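Local atomic coordinates of GTP-binding nuclear protein GSP1 (Encephalitozoon cuniculi, PDB entry 4DJT), a protein that binds guanine nucleotides as a Ran-family small GTPase and probably serves protein import into the nucleus and RNA export. Residues Glu117-Val122 with Leu167-Ile172. Residues are numbered along the deposited sequence; the frame is centred on the assembly and turned at random.
Sequences EAPIVV and LHLARI
In the Ras-like GTPase fold of this Ran homolog, helix 164-174 packs on one face of the central sheet, and here Leu-169, His-168 and Ile-172 meet Val-121 at the start of strand 120-125 and Pro-119 just before it. The hub is CD2 of Leu-169. The first torsion of this leucine sets CG beside the backbone N, anti to the carbonyl carbon (chi1 -70°). Leu-169 CD2 lies 3.8 Å from Pro-119 CG, ahead of the strand, and 4.0 Å from Val-121 CG2 within it. One turn further along the helix, Ile-172 reaches the same proline carbon with its branch methyl, CG2 lying 4.0 Å from Pro-119 CG, as the two side chains run past each other in opposite directions. Val-121 CG2, anti to the valine carbonyl carbon, also approaches the imidazole of His-168 obliquely, 3.9 Å from CD2. Leu-169 also touches Ile-89 of strand 87-93, while His-168 touches Glu-150 of strand 150-154, so the helix spans neighbouring parallel strands. Ile-120 turns to the other face, against Val-107 and Phe-110 of helix 103-114. Carbon-to-carbon contacts alone join the two segments, so this contact rests on apolar packing without polar pairing, from the buried Leu-169 and Val-121 out to the exposed Ile-172.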
loop_
_atom_site.group_PDB
_atom_site.type_symbol
_atom_site.label_atom_id
_atom_site.label_comp_id
_atom_site.label_asym_id
_atom_site.label_seq_id
_atom_site.Cartn_x
_atom_site.Cartn_y
_atom_site.Cartn_z
ATOM N N GLU A 117 5.139 -11.622 -10.967
ATOM C CA GLU A 117 3.706 -11.924 -11.162
ATOM C C GLU A 117 2.788 -11.215 -10.153
ATOM O O GLU A 117 1.657 -10.863 -10.485
ATOM C CB GLU A 117 3.440 -13.408 -11.063
ATOM C CG GLU A 117 4.037 -14.239 -12.181
ATOM C CD GLU A 117 3.635 -15.673 -12.034
ATOM O OE1 GLU A 117 4.496 -16.483 -11.612
ATOM O OE2 GLU A 117 2.426 -15.969 -12.265
ATOM N N ALA A 118 3.275 -11.046 -8.933
ATOM C CA ALA A 118 2.479 -10.416 -7.863
ATOM C C ALA A 118 2.012 -9.019 -8.233
ATOM O O ALA A 118 2.818 -8.164 -8.640
ATOM C CB ALA A 118 3.274 -10.390 -6.563
ATOM N N PRO A 119 0.718 -8.753 -8.068
ATOM C CA PRO A 119 0.199 -7.478 -8.511
ATOM C C PRO A 119 0.767 -6.310 -7.722
ATOM O O PRO A 119 0.903 -6.387 -6.468
ATOM C CB PRO A 119 -1.298 -7.589 -8.244
ATOM C CG PRO A 119 -1.438 -8.672 -7.239
ATOM C CD PRO A 119 -0.363 -9.650 -7.606
ATOM N N ILE A 120 1.071 -5.238 -8.444
ATOM C CA ILE A 120 1.462 -3.981 -7.856
ATOM C C ILE A 120 0.440 -2.918 -8.275
ATOM O O ILE A 120 0.179 -2.757 -9.450
ATOM C CB ILE A 120 2.864 -3.551 -8.329
ATOM C CG1 ILE A 120 3.917 -4.630 -8.043
ATOM C CG2 ILE A 120 3.270 -2.252 -7.677
ATOM C CD1 ILE A 120 5.323 -4.220 -8.454
ATOM N N VAL A 121 -0.171 -2.233 -7.303
ATOM C CA VAL A 121 -1.143 -1.189 -7.585
ATOM C C VAL A 121 -0.433 0.098 -7.313
ATOM O O VAL A 121 0.250 0.220 -6.289
ATOM C CB VAL A 121 -2.376 -1.318 -6.675
ATOM C CG1 VAL A 121 -3.245 -0.090 -6.750
ATOM C CG2 VAL A 121 -3.175 -2.586 -7.044
ATOM N N VAL A 122 -0.550 1.044 -8.243
ATOM C CA VAL A 122 0.125 2.331 -8.100
ATOM C C VAL A 122 -0.892 3.370 -7.692
ATOM O O VAL A 122 -1.932 3.490 -8.318
ATOM C CB VAL A 122 0.856 2.765 -9.395
ATOM C CG1 VAL A 122 1.416 4.188 -9.248
ATOM C CG2 VAL A 122 1.983 1.789 -9.701
ATOM N N LEU A 167 -9.948 -3.480 -3.418
ATOM C CA LEU A 167 -10.942 -4.076 -4.313
ATOM C C LEU A 167 -10.272 -4.724 -5.514
ATOM O O LEU A 167 -10.572 -5.868 -5.865
ATOM C CB LEU A 167 -11.962 -3.033 -4.754
ATOM C CG LEU A 167 -13.141 -3.510 -5.623
ATOM C CD1 LEU A 167 -13.935 -4.610 -4.932
ATOM C CD2 LEU A 167 -14.040 -2.323 -6.005
ATOM N N HIS A 168 -9.361 -3.998 -6.162
ATOM C CA HIS A 168 -8.594 -4.572 -7.287
ATOM C C HIS A 168 -7.820 -5.822 -6.916
ATOM O O HIS A 168 -7.863 -6.831 -7.616
ATOM C CB HIS A 168 -7.626 -3.557 -7.873
ATOM C CG HIS A 168 -6.940 -4.046 -9.126
ATOM N ND1 HIS A 168 -7.597 -4.215 -10.270
ATOM C CD2 HIS A 168 -5.640 -4.496 -9.349
ATOM C CE1 HIS A 168 -6.753 -4.691 -11.207
ATOM N NE2 HIS A 168 -5.568 -4.872 -10.643
ATOM N N LEU A 169 -7.119 -5.757 -5.796
ATOM C CA LEU A 169 -6.301 -6.874 -5.319
ATOM C C LEU A 169 -7.164 -8.110 -5.034
ATOM O O LEU A 169 -6.813 -9.212 -5.451
ATOM C CB LEU A 169 -5.485 -6.444 -4.075
ATOM C CG LEU A 169 -4.326 -5.444 -4.279
ATOM C CD1 LEU A 169 -3.780 -4.919 -2.950
ATOM C CD2 LEU A 169 -3.202 -6.088 -5.104
ATOM N N ALA A 170 -8.309 -7.925 -4.391
ATOM C CA ALA A 170 -9.267 -9.028 -4.139
ATOM C C ALA A 170 -9.753 -9.678 -5.424
ATOM O O ALA A 170 -9.843 -10.949 -5.527
ATOM C CB ALA A 170 -10.463 -8.536 -3.318
ATOM N N ARG A 171 -10.010 -8.855 -6.443
ATOM C CA ARG A 171 -10.375 -9.372 -7.758
ATOM C C ARG A 171 -9.299 -10.227 -8.412
ATOM O O ARG A 171 -9.596 -11.338 -8.891
ATOM C CB ARG A 171 -10.802 -8.222 -8.684
ATOM C CG ARG A 171 -12.075 -7.588 -8.221
ATOM C CD ARG A 171 -12.390 -6.240 -8.857
ATOM N NE ARG A 171 -13.763 -5.858 -8.546
ATOM C CZ ARG A 171 -14.339 -4.707 -8.898
ATOM N NH1 ARG A 171 -13.665 -3.769 -9.582
ATOM N NH2 ARG A 171 -15.602 -4.491 -8.553
ATOM N N ILE A 172 -8.054 -9.756 -8.385
ATOM C CA ILE A 172 -6.915 -10.514 -8.891
ATOM C C ILE A 172 -6.772 -11.858 -8.167
ATOM O O ILE A 172 -6.650 -12.945 -8.795
ATOM C CB ILE A 172 -5.581 -9.714 -8.754
ATOM C CG1 ILE A 172 -5.563 -8.454 -9.673
ATOM C CG2 ILE A 172 -4.395 -10.628 -9.064
ATOM C CD1 ILE A 172 -5.646 -8.699 -11.191
#